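Local coordinates for clostripain-related protein (Bacteroides thetaiotaomicron, PDB 6NAG), which probably cleaves peptide bonds as a secreted cysteine protease of the clostripain (C11) family, at residues M108-H113 / E172-D177; I118-S123 / Q154-T159. The protein carries 1 engineered substitution. All coordinates share one frame; numbering follows the deposited sequence.

Interaction 1 joins two parallel strands, 105-111 and 171-177, in the middle of the large mixed sheet. Interaction 2 lies farther from the centre of the chain, where the start of helix 120-125 meets the short strand 154-155 and the start of helix 157-166. Their centres are 16 Å apart. The nearest atoms stay about 5 Å apart, and the two contacts do not touch. Along the chain, interaction 2 is nested inside the connection between the two strands of interaction 1. Helix 157-166 begins in interaction 2, packs on one face of interaction 1 and leads into strand 171-177. The outer contact thus lies on the route that returns the chain to the core.

Interaction 1 of 2, residues M108-H113 / E172-D177; sequences MVIGCH and EYILFD
Met-108 to Ile-110 pair with Ile-174 to Phe-176 as neighbouring parallel strands in the core of the central mixed sheet, within the alpha/beta fold of the clan CD peptidases. The strand directions differ by 15°.

Four backbone hydrogen bonds hold the register. Met-108 N donates to Tyr-173 O (3.2 Å), and Leu-175 N donates to Met-108 O (2.9 Å). Ile-110 N donates to Leu-175 O, and Asp-177 N donates to Ile-110 O. Met-108 and Ile-110 each use both N and O, so each straddles the residue opposite, Ile-174 and Phe-176, as in parallel pairing.

Apolar contacts cover both faces. On one, Ile-110 and Phe-176 lie side by side and point the same way. Ile-110 CG1 stands anti to the carbonyl carbon (chi1 -53°), and the extended chain beyond it carries CD1 to the ring, 3.8 Å from Phe-176 CE1. The same CD1 meets Ile-174 CG2 at 3.9 Å. Leu-160 and Ile-164 of helix 157-166 cover this face. An alanine in place of Phe-176 would probably open a gap beside Ile-110 CD1 and deprive Leu-160 of an apolar partner. On the other face, Val-109 CG1 packs alongside Leu-175 CD2 at 4.1 Å. Val-109 CG2 approaches the edge of the Tyr-173 ring, near its plane. The phenol OH of Tyr-173 bonds to Leu-218 O.

In clan CD peptidases the catalytic histidine and cysteine follow the C-terminal ends of two such adjacent strands, and the pairing is consistent with that plan. At this end Asp-177 CB sits 3.4 Å from Ile-110 O, while Asp-177 OD2 is hydrogen-bonded to both Met-209 N and Tyr-211 OH.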
loop_
_atom_site.group_PDB
_atom_site.type_symbol
_atom_site.label_atom_id
_atom_site.label_comp_id
_atom_site.label_asym_id
_atom_site.label_seq_id
_atom_site.Cartn_x
_atom_site.Cartn_y
_atom_site.Cartn_z
ATOM N N MET A 108 -7.963 -9.259 11.085
ATOM C CA MET A 108 -8.740 -9.895 10.033
ATOM C C MET A 108 -9.108 -11.335 10.377
ATOM O O MET A 108 -8.251 -12.140 10.735
ATOM C CB MET A 108 -7.966 -9.849 8.714
ATOM C CG MET A 108 -8.824 -10.037 7.479
ATOM S SD MET A 108 -7.951 -9.554 5.978
ATOM C CE MET A 108 -9.204 -9.884 4.743
ATOM N N VAL A 109 -10.395 -11.644 10.269
ATOM C CA VAL A 109 -10.881 -13.004 10.462
ATOM C C VAL A 109 -11.469 -13.521 9.155
ATOM O O VAL A 109 -12.517 -13.058 8.711
ATOM C CB VAL A 109 -11.943 -13.082 11.574
ATOM C CG1 VAL A 109 -12.466 -14.500 11.706
ATOM C CG2 VAL A 109 -11.365 -12.596 12.894
ATOM N N ILE A 110 -10.783 -14.478 8.538
ATOM C CA ILE A 110 -11.189 -14.985 7.234
ATOM C C ILE A 110 -11.844 -16.357 7.340
ATOM O O ILE A 110 -11.253 -17.297 7.869
ATOM C CB ILE A 110 -9.991 -15.074 6.272
ATOM C CG1 ILE A 110 -9.265 -13.730 6.205
ATOM C CG2 ILE A 110 -10.445 -15.520 4.889
ATOM C CD1 ILE A 110 -8.065 -13.734 5.294
ATOM N N GLY A 111 -13.068 -16.461 6.828
ATOM C CA GLY A 111 -13.808 -17.710 6.847
ATOM C C GLY A 111 -14.206 -18.182 5.461
ATOM O O GLY A 111 -14.913 -17.481 4.737
ATOM N N CYS A 112 -13.740 -19.374 5.099
ATOM C CA CYS A 112 -14.040 -20.015 3.819
ATOM C C CYS A 112 -13.457 -21.419 3.799
ATOM O O CYS A 112 -13.098 -21.965 4.840
ATOM C CB CYS A 112 -13.478 -19.214 2.639
ATOM S SG CYS A 112 -14.700 -18.306 1.664
ATOM N N HIS A 113 -13.365 -22.000 2.608
ATOM C CA HIS A 113 -12.635 -23.247 2.432
ATOM C C HIS A 113 -11.154 -22.936 2.288
ATOM O O HIS A 113 -10.782 -21.954 1.649
ATOM C CB HIS A 113 -13.139 -24.020 1.213
ATOM C CG HIS A 113 -14.504 -24.607 1.387
ATOM N ND1 HIS A 113 -14.727 -25.778 2.078
ATOM C CD2 HIS A 113 -15.716 -24.192 0.950
ATOM C CE1 HIS A 113 -16.018 -26.056 2.066
ATOM N NE2 HIS A 113 -16.641 -25.110 1.387
ATOM N N GLU A 172 -2.836 -6.975 12.876
ATOM C CA GLU A 172 -2.311 -7.468 14.139
ATOM C C GLU A 172 -2.239 -8.985 14.071
ATOM O O GLU A 172 -1.234 -9.592 14.438
ATOM C CB GLU A 172 -3.186 -7.020 15.310
ATOM C CG GLU A 172 -2.403 -6.525 16.513
ATOM C CD GLU A 172 -3.293 -6.224 17.702
ATOM O OE1 GLU A 172 -2.947 -6.644 18.827
ATOM O OE2 GLU A 172 -4.339 -5.570 17.510
ATOM N N TYR A 173 -3.320 -9.587 13.592
ATOM C CA TYR A 173 -3.360 -11.020 13.345
ATOM C C TYR A 173 -4.292 -11.329 12.182
ATOM O O TYR A 173 -5.158 -10.528 11.837
ATOM C CB TYR A 173 -3.807 -11.783 14.598
ATOM C CG TYR A 173 -5.208 -11.450 15.067
ATOM C CD1 TYR A 173 -6.317 -12.097 14.532
ATOM C CD2 TYR A 173 -5.422 -10.498 16.053
ATOM C CE1 TYR A 173 -7.596 -11.795 14.958
ATOM C CE2 TYR A 173 -6.696 -10.194 16.488
ATOM C CZ TYR A 173 -7.779 -10.844 15.935
ATOM O OH TYR A 173 -9.049 -10.540 16.365
ATOM N N ILE A 174 -4.103 -12.495 11.577
ATOM C CA ILE A 174 -5.047 -13.001 10.594
ATOM C C ILE A 174 -5.520 -14.379 11.032
ATOM O O ILE A 174 -4.775 -15.355 10.957
ATOM C CB ILE A 174 -4.436 -13.081 9.184
ATOM C CG1 ILE A 174 -4.046 -11.687 8.692
ATOM C CG2 ILE A 174 -5.420 -13.716 8.216
ATOM C CD1 ILE A 174 -3.425 -11.677 7.311
ATOM N N LEU A 175 -6.756 -14.447 11.513
ATOM C CA LEU A 175 -7.341 -15.713 11.928
ATOM C C LEU A 175 -8.004 -16.404 10.743
ATOM O O LEU A 175 -9.052 -15.974 10.266
ATOM C CB LEU A 175 -8.354 -15.498 13.057
ATOM C CG LEU A 175 -9.244 -16.682 13.441
ATOM C CD1 LEU A 175 -8.413 -17.904 13.795
ATOM C CD2 LEU A 175 -10.158 -16.309 14.596
ATOM N N PHE A 176 -7.376 -17.472 10.265
ATOM C CA PHE A 176 -7.930 -18.246 9.165
ATOM C C PHE A 176 -8.900 -19.305 9.667
ATOM O O PHE A 176 -8.490 -20.372 10.123
ATOM C CB PHE A 176 -6.816 -18.908 8.355
ATOM C CG PHE A 176 -6.314 -18.071 7.215
ATOM C CD1 PHE A 176 -7.054 -17.951 6.051
ATOM C CD2 PHE A 176 -5.097 -17.417 7.301
ATOM C CE1 PHE A 176 -6.596 -17.185 4.998
ATOM C CE2 PHE A 176 -4.633 -16.651 6.250
ATOM C CZ PHE A 176 -5.383 -16.535 5.097
ATOM N N ASP A 177 -10.191 -19.003 9.581
ATOM C CA ASP A 177 -11.222 -19.980 9.900
ATOM C C ASP A 177 -11.438 -20.874 8.684
ATOM O O ASP A 177 -12.531 -20.926 8.123
ATOM C CB ASP A 177 -12.522 -19.286 10.308
ATOM C CG ASP A 177 -13.443 -20.193 11.101
ATOM O OD1 ASP A 177 -13.245 -21.424 11.067
ATOM O OD2 ASP A 177 -14.369 -19.673 11.756
#

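Interaction 2 of 2, residues I118-S123 / Q154-T159; sequences IPVSNS and QTDITT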
loop_
_atom_site.group_PDB
_atom_site.type_symbol
_atom_site.label_atom_id
_atom_site.label_comp_id
_atom_site.label_asym_id
_atom_site.label_seq_id
_atom_site.Cartn_x
_atom_site.Cartn_y
_atom_site.Cartn_z
ATOM N N ILE A 118 -1.347 -23.735 -1.685
ATOM C CA ILE A 118 -1.625 -24.258 -3.021
ATOM C C ILE A 118 -2.204 -23.192 -3.944
ATOM O O ILE A 118 -3.193 -22.545 -3.607
ATOM C CB ILE A 118 -2.600 -25.452 -2.959
ATOM C CG1 ILE A 118 -2.028 -26.563 -2.078
ATOM C CG2 ILE A 118 -2.899 -25.976 -4.355
ATOM C CD1 ILE A 118 -0.688 -27.084 -2.542
ATOM N N PRO A 119 -1.567 -22.992 -5.107
ATOM C CA PRO A 119 -2.033 -22.006 -6.087
ATOM C C PRO A 119 -3.368 -22.397 -6.711
ATOM O O PRO A 119 -3.656 -23.585 -6.850
ATOM C CB PRO A 119 -0.917 -21.998 -7.136
ATOM C CG PRO A 119 -0.262 -23.326 -7.001
ATOM C CD PRO A 119 -0.334 -23.668 -5.546
ATOM N N VAL A 120 -4.168 -21.400 -7.074
ATOM C CA VAL A 120 -5.467 -21.637 -7.694
ATOM C C VAL A 120 -5.300 -22.340 -9.038
ATOM O O VAL A 120 -6.113 -23.184 -9.414
ATOM C CB VAL A 120 -6.245 -20.316 -7.891
ATOM C CG1 VAL A 120 -7.596 -20.577 -8.543
ATOM C CG2 VAL A 120 -6.428 -19.606 -6.561
ATOM N N SER A 121 -4.228 -21.997 -9.747
ATOM C CA SER A 121 -3.938 -22.579 -11.054
ATOM C C SER A 121 -3.803 -24.098 -10.988
ATOM O O SER A 121 -4.215 -24.804 -11.908
ATOM C CB SER A 121 -2.663 -21.968 -11.639
ATOM O OG SER A 121 -1.531 -22.300 -10.854
ATOM N N ASN A 122 -3.224 -24.598 -9.900
ATOM C CA ASN A 122 -3.097 -26.038 -9.699
ATOM C C ASN A 122 -4.459 -26.704 -9.517
ATOM O O ASN A 122 -4.666 -27.839 -9.948
ATOM C CB ASN A 122 -2.199 -26.337 -8.497
ATOM C CG ASN A 122 -0.775 -26.672 -8.903
ATOM O OD1 ASN A 122 0.072 -25.788 -9.033
ATOM N ND2 ASN A 122 -0.506 -27.957 -9.107
ATOM N N SER A 123 -5.384 -25.994 -8.879
ATOM C CA SER A 123 -6.752 -26.478 -8.729
ATOM C C SER A 123 -7.541 -26.189 -9.999
ATOM O O SER A 123 -8.480 -26.907 -10.340
ATOM C CB SER A 123 -7.431 -25.832 -7.520
ATOM O OG SER A 123 -7.732 -24.470 -7.774
ATOM N N GLN A 154 -11.806 -18.882 -5.864
ATOM C CA GLN A 154 -10.655 -19.131 -5.001
ATOM C C GLN A 154 -9.604 -18.034 -5.127
ATOM O O GLN A 154 -9.394 -17.481 -6.205
ATOM C CB GLN A 154 -10.038 -20.494 -5.318
ATOM C CG GLN A 154 -10.911 -21.665 -4.907
ATOM C CD GLN A 154 -10.480 -22.969 -5.542
ATOM O OE1 GLN A 154 -9.487 -23.022 -6.266
ATOM N NE2 GLN A 154 -11.229 -24.032 -5.274
ATOM N N THR A 155 -8.945 -17.729 -4.013
ATOM C CA THR A 155 -7.963 -16.653 -3.964
ATOM C C THR A 155 -6.609 -17.158 -3.476
ATOM O O THR A 155 -6.534 -17.928 -2.519
ATOM C CB THR A 155 -8.432 -15.510 -3.043
ATOM O OG1 THR A 155 -9.801 -15.196 -3.322
ATOM C CG2 THR A 155 -7.573 -14.269 -3.242
ATOM N N ASP A 156 -5.541 -16.721 -4.135
ATOM C CA ASP A 156 -4.189 -17.081 -3.725
ATOM C C ASP A 156 -3.760 -16.297 -2.491
ATOM O O ASP A 156 -4.307 -15.235 -2.197
ATOM C CB ASP A 156 -3.197 -16.844 -4.866
ATOM C CG ASP A 156 -3.258 -17.926 -5.923
ATOM O OD1 ASP A 156 -3.388 -19.111 -5.552
ATOM O OD2 ASP A 156 -3.172 -17.594 -7.123
ATOM N N ILE A 157 -2.776 -16.829 -1.775
ATOM C CA ILE A 157 -2.260 -16.181 -0.575
ATOM C C ILE A 157 -1.506 -14.905 -0.934
ATOM O O ILE A 157 -1.604 -13.895 -0.235
ATOM C CB ILE A 157 -1.332 -17.122 0.217
ATOM C CG1 ILE A 157 -2.041 -18.448 0.501
ATOM C CG2 ILE A 157 -0.884 -16.471 1.517
ATOM C CD1 ILE A 157 -3.356 -18.287 1.228
ATOM N N THR A 158 -0.760 -14.956 -2.031
ATOM C CA THR A 158 -0.012 -13.798 -2.506
ATOM C C THR A 158 -0.953 -12.678 -2.938
ATOM O O THR A 158 -0.619 -11.498 -2.830
ATOM C CB THR A 158 0.912 -14.166 -3.681
ATOM O OG1 THR A 158 0.142 -14.784 -4.720
ATOM C CG2 THR A 158 1.994 -15.128 -3.223
ATOM N N THR A 159 -2.129 -13.056 -3.429
ATOM C CA THR A 159 -3.144 -12.087 -3.821
ATOM C C THR A 159 -3.698 -11.375 -2.592
ATOM O O THR A 159 -3.884 -10.157 -2.596
ATOM C CB THR A 159 -4.296 -12.758 -4.593
ATOM O OG1 THR A 159 -3.782 -13.372 -5.781
ATOM C CG2 THR A 159 -5.352 -11.735 -4.977
HETATM O O HOH W 1 -2.267 -19.681 -2.847
HETATM O O HOH W 2 -2.788 -19.484 -9.174
#
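Pro-119 and Asp-156 bring the two backbones closest, with CA atoms 5.9 Å apart, just before helices 120-125 and 157-166 begin. Asp-156 holds the N-cap position of helix 157-166, but its carboxylate makes no capping bond there. It turns to the other helix instead. Asp-156 OD1 accepts Val-120 N at 2.9 Å through its syn lone pair. Asp-156 OD2 accepts a proton from a water that in turn accepts Ser-121 N. The carboxylate therefore serves two N-H groups at the start of helix 120-125, one directly and one through water. That setting would probably favour its negative charge. A second water accepts Ile-157 N.

Val-120 fits between two polar side chains. Its CG2 lies against the Asp-156 carboxylate, and Val-120 CG1 is 4.0 Å from Gln-154 CB. The extended Gln-154 chain runs on past the valine and puts OE1 2.7 Å from Ser-123 OG. Its amide NE2 bonds to Gly-148 O.

The contact thus sets helix 120-125 beside strand 154-155, an outer strand of the small antiparallel sheet. From there Ile-157 leads into helix 157-166, packing on Phe-146 of strand 146-147 and on Val-186 and Ala-189 of helix 184-189.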